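Local structure of salicylic acid-binding protein 2 (1XKL) at residues A[45-48]-A[49-53]; A[54-57]-A[58-62]; A[191-194]-A[195-198]; A[215-218]-A[219-223]. The protein hydrolyses methyl salicylate to the defence hormone salicylic acid in tobacco, as part of the signalling that activates systemic acquired resistance. All blocks are in the same frame, centred on the assembly; numbering follows the deposited sequence.

Contact 1: A[45-48]-A[49-53]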
loop_
_atom_site.group_PDB
_atom_site.type_symbol
_atom_site.label_atom_id
_atom_site.label_comp_id
_atom_site.label_asym_id
_atom_site.label_seq_id
_atom_site.Cartn_x
_atom_site.Cartn_y
_atom_site.Cartn_z
ATOM N N ASP A 45 14.595 7.751 -18.070
ATOM C CA ASP A 45 15.157 6.475 -18.518
ATOM C C ASP A 45 14.507 5.381 -17.677
ATOM O O ASP A 45 14.461 5.479 -16.452
ATOM C CB ASP A 45 16.678 6.440 -18.309
ATOM C CG ASP A 45 17.337 5.268 -19.018
ATOM O OD1 ASP A 45 17.525 5.344 -20.251
ATOM O OD2 ASP A 45 17.653 4.261 -18.351
ATOM N N LEU A 46 14.017 4.335 -18.337
ATOM C CA LEU A 46 13.329 3.237 -17.658
ATOM C C LEU A 46 14.226 2.224 -16.952
ATOM O O LEU A 46 13.728 1.346 -16.252
ATOM C CB LEU A 46 12.423 2.509 -18.659
ATOM C CG LEU A 46 11.322 3.356 -19.324
ATOM C CD1 LEU A 46 10.756 2.630 -20.546
ATOM C CD2 LEU A 46 10.229 3.653 -18.304
ATOM N N ARG A 47 15.539 2.318 -17.142
ATOM C CA ARG A 47 16.443 1.387 -16.465
ATOM C C ARG A 47 16.490 1.733 -14.977
ATOM O O ARG A 47 16.250 2.879 -14.587
ATOM C CB ARG A 47 17.852 1.466 -17.072
ATOM C CG ARG A 47 18.039 0.642 -18.340
ATOM C CD ARG A 47 19.284 1.045 -19.119
ATOM N NE ARG A 47 19.110 2.359 -19.732
ATOM C CZ ARG A 47 19.795 2.800 -20.781
ATOM N NH1 ARG A 47 20.720 2.048 -21.357
ATOM N NH2 ARG A 47 19.536 3.994 -21.274
ATOM N N LYS A 48 16.774 0.725 -14.155
ATOM C CA LYS A 48 16.872 0.882 -12.706
ATOM C C LYS A 48 18.341 0.907 -12.310
ATOM O O LYS A 48 19.182 0.294 -12.970
ATOM C CB LYS A 48 16.190 -0.287 -11.988
ATOM C CG LYS A 48 14.693 -0.385 -12.225
ATOM C CD LYS A 48 14.109 -1.624 -11.552
ATOM C CE LYS A 48 12.611 -1.750 -11.826
ATOM N NZ LYS A 48 12.285 -1.830 -13.288
ATOM N N ILE A 49 18.642 1.607 -11.224
ATOM C CA ILE A 49 20.010 1.721 -10.745
ATOM C C ILE A 49 20.651 0.357 -10.473
ATOM O O ILE A 49 21.857 0.196 -10.640
ATOM C CB ILE A 49 20.069 2.577 -9.465
ATOM C CG1 ILE A 49 21.526 2.750 -9.019
ATOM C CG2 ILE A 49 19.244 1.932 -8.365
ATOM C CD1 ILE A 49 22.402 3.454 -10.045
ATOM N N GLU A 50 19.843 -0.619 -10.063
ATOM C CA GLU A 50 20.349 -1.959 -9.769
ATOM C C GLU A 50 20.831 -2.693 -11.020
ATOM O O GLU A 50 21.465 -3.743 -10.926
ATOM C CB GLU A 50 19.269 -2.803 -9.081
ATOM C CG GLU A 50 18.819 -2.293 -7.718
ATOM C CD GLU A 50 17.765 -1.195 -7.796
ATOM O OE1 GLU A 50 17.392 -0.669 -6.727
ATOM O OE2 GLU A 50 17.306 -0.866 -8.911
ATOM N N GLU A 51 20.527 -2.150 -12.191
ATOM C CA GLU A 51 20.948 -2.779 -13.438
ATOM C C GLU A 51 22.302 -2.250 -13.877
ATOM O O GLU A 51 22.892 -2.757 -14.828
ATOM C CB GLU A 51 19.926 -2.502 -14.542
ATOM C CG GLU A 51 18.537 -3.044 -14.261
ATOM C CD GLU A 51 17.514 -2.571 -15.274
ATOM O OE1 GLU A 51 17.737 -2.767 -16.485
ATOM O OE2 GLU A 51 16.485 -2.004 -14.855
ATOM N N LEU A 52 22.796 -1.227 -13.189
ATOM C CA LEU A 52 24.081 -0.636 -13.547
ATOM C C LEU A 52 25.153 -1.021 -12.541
ATOM O O LEU A 52 24.985 -0.829 -11.339
ATOM C CB LEU A 52 23.964 0.890 -13.601
ATOM C CG LEU A 52 22.740 1.490 -14.300
ATOM C CD1 LEU A 52 22.839 3.013 -14.281
ATOM C CD2 LEU A 52 22.666 0.978 -15.731
ATOM N N ARG A 53 26.258 -1.562 -13.024
ATOM C CA ARG A 53 27.320 -1.934 -12.107
ATOM C C ARG A 53 28.649 -1.252 -12.410
ATOM O O ARG A 53 29.584 -1.353 -11.623
ATOM C CB ARG A 53 27.465 -3.451 -12.084
ATOM C CG ARG A 53 27.279 -4.105 -13.436
ATOM C CD ARG A 53 26.943 -5.586 -13.294
ATOM N NE ARG A 53 25.506 -5.868 -13.396
ATOM C CZ ARG A 53 24.584 -5.474 -12.522
ATOM N NH1 ARG A 53 24.923 -4.764 -11.456
ATOM N NH2 ARG A 53 23.314 -5.817 -12.702
#

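Contact 2: A[54-57]-A[58-62]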
loop_
_atom_site.group_PDB
_atom_site.type_symbol
_atom_site.label_atom_id
_atom_site.label_comp_id
_atom_site.label_asym_id
_atom_site.label_seq_id
_atom_site.Cartn_x
_atom_site.Cartn_y
_atom_site.Cartn_z
ATOM N N THR A 54 28.725 -0.546 -13.537
ATOM C CA THR A 54 29.943 0.176 -13.922
ATOM C C THR A 54 29.600 1.570 -14.451
ATOM O O THR A 54 28.476 1.818 -14.908
ATOM C CB THR A 54 30.725 -0.539 -15.048
ATOM O OG1 THR A 54 29.990 -0.449 -16.278
ATOM C CG2 THR A 54 30.959 -2.000 -14.699
ATOM N N LEU A 55 30.576 2.473 -14.411
ATOM C CA LEU A 55 30.347 3.823 -14.909
ATOM C C LEU A 55 29.997 3.756 -16.393
ATOM O O LEU A 55 29.223 4.574 -16.898
ATOM C CB LEU A 55 31.588 4.700 -14.711
ATOM C CG LEU A 55 31.421 6.158 -15.171
ATOM C CD1 LEU A 55 30.361 6.836 -14.313
ATOM C CD2 LEU A 55 32.742 6.892 -15.058
ATOM N N TYR A 56 30.554 2.768 -17.085
ATOM C CA TYR A 56 30.284 2.610 -18.509
ATOM C C TYR A 56 28.801 2.352 -18.803
ATOM O O TYR A 56 28.256 2.916 -19.749
ATOM C CB TYR A 56 31.149 1.488 -19.096
ATOM C CG TYR A 56 31.075 1.412 -20.605
ATOM C CD1 TYR A 56 30.029 0.739 -21.238
ATOM C CD2 TYR A 56 32.013 2.067 -21.399
ATOM C CE1 TYR A 56 29.914 0.724 -22.624
ATOM C CE2 TYR A 56 31.910 2.061 -22.785
ATOM C CZ TYR A 56 30.857 1.389 -23.392
ATOM O OH TYR A 56 30.737 1.391 -24.763
ATOM N N ASP A 57 28.153 1.507 -18.000
ATOM C CA ASP A 57 26.728 1.209 -18.197
ATOM C C ASP A 57 25.898 2.473 -17.966
ATOM O O ASP A 57 24.893 2.702 -18.632
ATOM C CB ASP A 57 26.223 0.151 -17.204
ATOM C CG ASP A 57 26.921 -1.192 -17.343
ATOM O OD1 ASP A 57 27.437 -1.504 -18.437
ATOM O OD2 ASP A 57 26.928 -1.946 -16.347
ATOM N N TYR A 58 26.319 3.270 -16.989
ATOM C CA TYR A 58 25.638 4.508 -16.632
ATOM C C TYR A 58 25.793 5.580 -17.711
ATOM O O TYR A 58 24.880 6.376 -17.940
ATOM C CB TYR A 58 26.192 5.003 -15.291
ATOM C CG TYR A 58 25.653 6.323 -14.791
ATOM C CD1 TYR A 58 24.280 6.596 -14.794
ATOM C CD2 TYR A 58 26.520 7.287 -14.268
ATOM C CE1 TYR A 58 23.790 7.802 -14.284
ATOM C CE2 TYR A 58 26.044 8.486 -13.758
ATOM C CZ TYR A 58 24.683 8.741 -13.765
ATOM O OH TYR A 58 24.222 9.936 -13.248
ATOM N N THR A 59 26.935 5.570 -18.390
ATOM C CA THR A 59 27.257 6.547 -19.431
ATOM C C THR A 59 26.802 6.142 -20.831
ATOM O O THR A 59 26.936 6.910 -21.785
ATOM C CB THR A 59 28.781 6.779 -19.489
ATOM O OG1 THR A 59 29.282 6.972 -18.161
ATOM C CG2 THR A 59 29.107 8.006 -20.337
ATOM N N LEU A 60 26.269 4.933 -20.953
ATOM C CA LEU A 60 25.814 4.422 -22.235
ATOM C C LEU A 60 25.110 5.456 -23.123
ATOM O O LEU A 60 25.474 5.634 -24.284
ATOM C CB LEU A 60 24.903 3.212 -21.999
ATOM C CG LEU A 60 24.734 2.233 -23.156
ATOM C CD1 LEU A 60 26.108 1.781 -23.647
ATOM C CD2 LEU A 60 23.911 1.032 -22.692
ATOM N N PRO A 61 24.107 6.169 -22.588
ATOM C CA PRO A 61 23.411 7.163 -23.419
ATOM C C PRO A 61 24.356 8.181 -24.061
ATOM O O PRO A 61 24.223 8.511 -25.244
ATOM C CB PRO A 61 22.435 7.813 -22.439
ATOM C CG PRO A 61 22.148 6.698 -21.465
ATOM C CD PRO A 61 23.532 6.130 -21.236
ATOM N N LEU A 62 25.316 8.674 -23.287
ATOM C CA LEU A 62 26.269 9.646 -23.804
ATOM C C LEU A 62 27.129 9.016 -24.893
ATOM O O LEU A 62 27.395 9.633 -25.926
ATOM C CB LEU A 62 27.161 10.173 -22.675
ATOM C CG LEU A 62 28.255 11.166 -23.079
ATOM C CD1 LEU A 62 27.624 12.349 -23.815
ATOM C CD2 LEU A 62 28.992 11.647 -21.831
#

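Contact 3: A[191-194]-A[195-198]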
loop_
_atom_site.group_PDB
_atom_site.type_symbol
_atom_site.label_atom_id
_atom_site.label_comp_id
_atom_site.label_asym_id
_atom_site.label_seq_id
_atom_site.Cartn_x
_atom_site.Cartn_y
_atom_site.Cartn_z
ATOM N N TYR A 191 40.111 3.714 -16.821
ATOM C CA TYR A 191 39.422 4.233 -17.995
ATOM C C TYR A 191 40.126 5.273 -18.863
ATOM O O TYR A 191 40.231 5.122 -20.081
ATOM C CB TYR A 191 38.083 4.828 -17.559
ATOM C CG TYR A 191 37.013 3.831 -17.184
ATOM C CD1 TYR A 191 36.437 3.003 -18.145
ATOM C CD2 TYR A 191 36.514 3.775 -15.884
ATOM C CE1 TYR A 191 35.378 2.150 -17.821
ATOM C CE2 TYR A 191 35.458 2.928 -15.550
ATOM C CZ TYR A 191 34.891 2.124 -16.523
ATOM O OH TYR A 191 33.816 1.328 -16.196
ATOM N N PHE A 192 40.590 6.333 -18.221
ATOM C CA PHE A 192 41.206 7.459 -18.906
ATOM C C PHE A 192 42.714 7.404 -19.082
ATOM O O PHE A 192 43.434 6.949 -18.198
ATOM C CB PHE A 192 40.825 8.719 -18.141
ATOM C CG PHE A 192 39.508 8.603 -17.435
ATOM C CD1 PHE A 192 38.325 8.509 -18.168
ATOM C CD2 PHE A 192 39.444 8.579 -16.049
ATOM C CE1 PHE A 192 37.097 8.379 -17.529
ATOM C CE2 PHE A 192 38.221 8.448 -15.395
ATOM C CZ PHE A 192 37.041 8.355 -16.139
ATOM N N THR A 193 43.182 7.884 -20.231
ATOM C CA THR A 193 44.607 7.917 -20.531
ATOM C C THR A 193 44.975 9.323 -21.000
ATOM O O THR A 193 44.125 10.068 -21.484
ATOM C CB THR A 193 44.978 6.909 -21.634
ATOM O OG1 THR A 193 44.409 7.332 -22.877
ATOM C CG2 THR A 193 44.449 5.521 -21.285
ATOM N N ASP A 194 46.245 9.678 -20.847
ATOM C CA ASP A 194 46.738 10.994 -21.235
ATOM C C ASP A 194 46.658 11.188 -22.747
ATOM O O ASP A 194 46.337 12.271 -23.236
ATOM C CB ASP A 194 48.189 11.139 -20.783
ATOM C CG ASP A 194 48.720 12.547 -20.950
ATOM O OD1 ASP A 194 49.957 12.691 -21.048
ATOM O OD2 ASP A 194 47.918 13.501 -20.967
ATOM N N GLU A 195 46.954 10.125 -23.478
ATOM C CA GLU A 195 46.949 10.163 -24.927
ATOM C C GLU A 195 45.604 10.567 -25.522
ATOM O O GLU A 195 45.546 11.328 -26.489
ATOM C CB GLU A 195 47.352 8.795 -25.473
ATOM C CG GLU A 195 47.811 8.819 -26.910
ATOM C CD GLU A 195 49.044 9.681 -27.100
ATOM O OE1 GLU A 195 50.012 9.518 -26.317
ATOM O OE2 GLU A 195 49.048 10.519 -28.032
ATOM N N ARG A 196 44.519 10.064 -24.946
ATOM C CA ARG A 196 43.191 10.365 -25.467
ATOM C C ARG A 196 42.445 11.338 -24.557
ATOM O O ARG A 196 42.330 12.525 -24.873
ATOM C CB ARG A 196 42.425 9.052 -25.655
ATOM C CG ARG A 196 43.190 8.066 -26.540
ATOM C CD ARG A 196 42.492 6.715 -26.689
ATOM N NE ARG A 196 41.230 6.814 -27.413
ATOM C CZ ARG A 196 41.109 7.180 -28.686
ATOM N NH1 ARG A 196 42.178 7.491 -29.401
ATOM N NH2 ARG A 196 39.908 7.229 -29.249
ATOM N N PHE A 197 41.949 10.841 -23.429
ATOM C CA PHE A 197 41.242 11.679 -22.462
ATOM C C PHE A 197 41.983 12.997 -22.300
ATOM O O PHE A 197 41.416 14.071 -22.487
ATOM C CB PHE A 197 41.190 10.981 -21.094
ATOM C CG PHE A 197 40.802 11.897 -19.953
ATOM C CD1 PHE A 197 39.463 12.183 -19.692
ATOM C CD2 PHE A 197 41.779 12.472 -19.141
ATOM C CE1 PHE A 197 39.103 13.041 -18.655
ATOM C CE2 PHE A 197 41.429 13.334 -18.100
ATOM C CZ PHE A 197 40.089 13.612 -17.849
ATOM N N GLY A 198 43.260 12.886 -21.943
ATOM C CA GLY A 198 44.098 14.046 -21.710
ATOM C C GLY A 198 44.369 14.968 -22.882
ATOM O O GLY A 198 44.855 16.078 -22.682
HETATM O O HOH W 1 46.302 16.183 -20.158
#

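Contact 4: A[215-218]-A[219-223]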
loop_
_atom_site.group_PDB
_atom_site.type_symbol
_atom_site.label_atom_id
_atom_site.label_comp_id
_atom_site.label_asym_id
_atom_site.label_seq_id
_atom_site.Cartn_x
_atom_site.Cartn_y
_atom_site.Cartn_z
ATOM N N GLU A 215 33.884 24.595 -2.548
ATOM C CA GLU A 215 34.844 25.322 -3.377
ATOM C C GLU A 215 36.256 24.812 -3.185
ATOM O O GLU A 215 37.010 24.646 -4.149
ATOM C CB GLU A 215 34.822 26.814 -3.042
ATOM C CG GLU A 215 35.766 27.621 -3.920
ATOM C CD GLU A 215 35.764 29.104 -3.601
ATOM O OE1 GLU A 215 36.325 29.877 -4.403
ATOM O OE2 GLU A 215 35.209 29.497 -2.555
ATOM N N GLU A 216 36.611 24.576 -1.928
ATOM C CA GLU A 216 37.947 24.101 -1.606
ATOM C C GLU A 216 38.318 22.847 -2.383
ATOM O O GLU A 216 39.427 22.753 -2.914
ATOM C CB GLU A 216 38.088 23.859 -0.097
ATOM C CG GLU A 216 36.926 23.116 0.561
ATOM C CD GLU A 216 35.877 24.057 1.155
ATOM O OE1 GLU A 216 35.365 24.930 0.409
ATOM O OE2 GLU A 216 35.563 23.920 2.366
ATOM N N PHE A 217 37.398 21.889 -2.469
ATOM C CA PHE A 217 37.693 20.659 -3.195
ATOM C C PHE A 217 37.721 20.923 -4.695
ATOM O O PHE A 217 38.455 20.272 -5.438
ATOM C CB PHE A 217 36.667 19.566 -2.888
ATOM C CG PHE A 217 36.986 18.257 -3.546
ATOM C CD1 PHE A 217 38.005 17.445 -3.054
ATOM C CD2 PHE A 217 36.321 17.870 -4.702
ATOM C CE1 PHE A 217 38.356 16.269 -3.712
ATOM C CE2 PHE A 217 36.664 16.699 -5.362
ATOM C CZ PHE A 217 37.686 15.894 -4.871
ATOM N N GLN A 218 36.900 21.866 -5.142
ATOM C CA GLN A 218 36.876 22.214 -6.546
ATOM C C GLN A 218 38.242 22.804 -6.910
ATOM O O GLN A 218 38.849 22.417 -7.911
ATOM C CB GLN A 218 35.760 23.227 -6.825
ATOM C CG GLN A 218 34.342 22.669 -6.699
ATOM C CD GLN A 218 33.292 23.709 -7.036
ATOM O OE1 GLN A 218 33.415 24.422 -8.028
ATOM N NE2 GLN A 218 32.256 23.798 -6.219
ATOM N N ARG A 219 38.736 23.731 -6.092
ATOM C CA ARG A 219 40.043 24.340 -6.356
ATOM C C ARG A 219 41.142 23.296 -6.178
ATOM O O ARG A 219 42.194 23.376 -6.810
ATOM C CB ARG A 219 40.287 25.525 -5.415
ATOM C CG ARG A 219 39.071 26.425 -5.238
ATOM C CD ARG A 219 39.398 27.906 -5.374
ATOM N NE ARG A 219 39.475 28.334 -6.774
ATOM C CZ ARG A 219 38.680 29.253 -7.320
ATOM N NH1 ARG A 219 38.824 29.580 -8.596
ATOM N NH2 ARG A 219 37.741 29.840 -6.588
ATOM N N TRP A 220 40.888 22.312 -5.319
ATOM C CA TRP A 220 41.854 21.252 -5.085
ATOM C C TRP A 220 42.067 20.461 -6.369
ATOM O O TRP A 220 43.195 20.110 -6.713
ATOM C CB TRP A 220 41.368 20.308 -3.990
ATOM C CG TRP A 220 42.357 19.237 -3.690
ATOM C CD1 TRP A 220 43.407 19.307 -2.812
ATOM C CD2 TRP A 220 42.455 17.958 -4.329
ATOM N NE1 TRP A 220 44.151 18.153 -2.872
ATOM C CE2 TRP A 220 43.590 17.309 -3.794
ATOM C CE3 TRP A 220 41.696 17.300 -5.304
ATOM C CZ2 TRP A 220 43.984 16.032 -4.202
ATOM C CZ3 TRP A 220 42.086 16.029 -5.713
ATOM C CH2 TRP A 220 43.222 15.408 -5.160
ATOM N N GLN A 221 40.979 20.176 -7.078
ATOM C CA GLN A 221 41.075 19.422 -8.323
ATOM C C GLN A 221 41.770 20.222 -9.403
ATOM O O GLN A 221 42.525 19.675 -10.201
ATOM C CB GLN A 221 39.689 19.029 -8.825
ATOM C CG GLN A 221 38.872 18.219 -7.848
ATOM C CD GLN A 221 37.530 17.857 -8.431
ATOM O OE1 GLN A 221 37.406 16.889 -9.177
ATOM N NE2 GLN A 221 36.521 18.648 -8.112
ATOM N N ILE A 222 41.495 21.520 -9.449
ATOM C CA ILE A 222 42.125 22.375 -10.448
ATOM C C ILE A 222 43.636 22.395 -10.196
ATOM O O ILE A 222 44.433 22.217 -11.118
ATOM C CB ILE A 222 41.555 23.803 -10.373
ATOM C CG1 ILE A 222 40.095 23.783 -10.844
ATOM C CG2 ILE A 222 42.394 24.757 -11.226
ATOM C CD1 ILE A 222 39.429 25.131 -10.819
ATOM N N ASP A 223 44.008 22.584 -8.934
ATOM C CA ASP A 223 45.411 22.636 -8.529
ATOM C C ASP A 223 46.170 21.313 -8.678
ATOM O O ASP A 223 47.326 21.307 -9.097
ATOM C CB ASP A 223 45.514 23.113 -7.078
ATOM C CG ASP A 223 45.139 24.575 -6.916
ATOM O OD1 ASP A 223 45.103 25.063 -5.765
ATOM O OD2 ASP A 223 44.881 25.239 -7.944
#

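Contact 1: A[45-48]-A[49-53]
Lys48 and Glu51 close the start of the short 3-10 segment 49-51, in the loop between strand 33-36 and helix 55-67. Two hydrogen bonds join these residues in opposite directions. Glu51 N donates to Lys48 O at 2.9 Å, the bond to the third residue back that defines a 3-10 turn. In return, Lys48 N donates to Glu51 OE2 at 2.8 Å. This N-H arrives from above the carboxylate, 62° out of its plane. Glu51 reaches back because its CG lies beside its own backbone N (chi1 -61°) and the chain is extended beyond CG. The same oxygen rests against the aliphatic part of Lys48, 3.4 Å from CB. The ammonium group makes no salt bridge here, since Lys48 NZ stays 4.5 Å from Glu51 OE2. Glu50 bends at chi2 and brings OE2 to 3.3 Å from Lys48 CB.

An Asx turn precedes this turn. Asp45 OD2 accepts from Arg47 N at 3.1 Å. The Arg47 side chain bends at chi3 (-71°) and grips the same carboxylate side-on. Its NE bonds to OD2, and NH2 meets OD1 of Asp45 at 2.6 Å in a salt bridge. Ala41 N also donates to Asp45 OD2, which fixes the carboxylate further.

The loop lies beside helix 55-67, which it meets through Arg47 and Leu52. Tyr139 bonds to Leu52 O, and Arg177 to Asp45 O. Lys48 also packs on Leu46 of the second subunit, so this loop takes part in the assembly as well as linking strand 33-36 to helix 55-67.

Contact 2: A[54-57]-A[58-62]
Leu55 O accepts from Thr59 N at 2.9 Å in the first turn of helix 55-67, while the bond from Tyr58 N to Thr54 O is weak, at 3.3 Å. The helix is kinked further on. Pro61 has no N-H to give to Asp57 O, and Leu60 CB lies 3.4 Å from that Asp57 O.

Thr54 is the N-cap. Its OG1 accepts from Asp57 N at 3.2 Å. Thr59 turns its hydroxyl back onto the helix, with OG1 beside its own backbone N (chi1 -47°). Thr59 OG1 donates to Leu55 O at 2.7 Å, from a position 40° above the carbonyl plane. Leu55 O is therefore gripped by two donors of one residue. Thr59 OG1 is also bonded to Asn86 ND2 of helix 83-93, which links the two helices.

Apolar contacts run along the sides of the helix. Leu55 CD1 comes to the edge of the Tyr58 ring, near its plane, 3.9 Å from Tyr58 CD2. Tyr56 CE1 meets Leu60 CD1 at 4.1 Å, one turn on. The Tyr58 ring also meets that of Phe182.

The arrangement is that of a threonine-capped helix start with a threonine hydroxyl bonded back to the preceding turn. In this alpha/beta hydrolase it places Tyr58 close to the pocket, its side chain about 5 Å from that of Ala13, a salicylate-binding residue.

Contact 3: A[191-194]-A[195-198]
Phe192 and Phe197 make the apolar part of this turn. Phe192 CB makes an off-centre CH-pi contact with the Phe197 ring, 4.1 Å from its centroid. Phe192 CB is also 3.7 Å from Phe197 CG. The two rings are oblique, with planes at 40° and centroids 5.2 Å apart. Within 191-194, Tyr191 CB sits over the centre of one face of the Phe192 ring.

Hydrogen bonds close the turn. Gly198 N donates to Thr193 O at 3.0 Å, nearly straight and in the carbonyl plane. The bond runs from residue i+5 to residue i, a pi-turn, one residue wider than an alpha-helical turn. Thr193 OG1 takes a weak bond from Arg196 N at 3.4 Å. Its chi1 of 68° sets the hydroxyl between the backbone N and the carbonyl carbon, facing that N-H.

One water bridges the ends. It donates to Gly198 O at 2.9 Å and to Asp194 OD2 at 3.2 Å.

The turn lies between helix 183-188 and strand 202-207, against helix 83-93. Glu92 OE1 of that helix accepts from both Thr193 N and Phe197 N, and Phe192 packs on Met85 and Leu89.

Contact 4: A[215-218]-A[219-223]
The Phe217 ring has Gln221 CG over one face, 4.1 Å from its centroid in a CH-pi contact. The Gln221 amide is inclined 31° to the ring, and Gln221 NE2 is 3.4 Å from Phe217 CE2. Trp220 is nearly parallel to Phe217, with planes at 12°. The two are slid apart, the Phe217 and Trp220 six-membered ring centroids being 5.5 Å from each other, so they barely overlap. They touch where Phe217 CE1 meets Trp220 CE3 at 3.8 Å. Gln221 CG also lies at the edge of the Trp220 ring. Arg125 makes a cation-pi contact with Trp220.

The Arg219 guanidinium meets Glu215 at its edge. Arg219 NH2 donates in its own plane to the anti lone pair of Glu215 OE1 at 2.6 Å, a salt bridge one helical turn back. The two flat groups are 52° apart. Bends at chi2 and chi3 of Arg219 turn it alongside the extended Glu215 chain. Glu232 gives the same nitrogen a second salt bridge. The backbone bonds are alpha-helical, with Arg219 N to Glu215 O at 2.8 Å.

Helix 215-225 is the crossover of a beta-alpha-beta unit between strands 202-207 and 229-233. Gln221 bonds to Met108 N and Ala106 O. Gln218 bonds to Cys207 N and Ile213 O, and touches Asp210 of the charge relay system. Phe217 and Trp220 pack on Gln121 of helix 117-124.

Contacts 1 and 2 follow each other in the chain and touch, with centres about 10 Å apart. Leu52 CD1 lies 3.9 Å from Tyr58 CD1, and Arg47 NH1 lies 3.6 Å from Leu60 CD2. Contact 3 reaches contact 2 through Tyr191, whose OH is 3.8 Å from Thr54 CB. Contact 4 touches none of the others, and lies across the chain's centre from contacts 1 and 2. The bound ligand is about 7 Å from the Tyr58 side chain and about 9 Å from that of Phe217. The Tyr58 side chain is about 8 Å from that of Ser81. In contact 4, the Gln218 side chain is about 3 Å from that of Asp210 of the charge relay system. Contact 3 lies away from the active site.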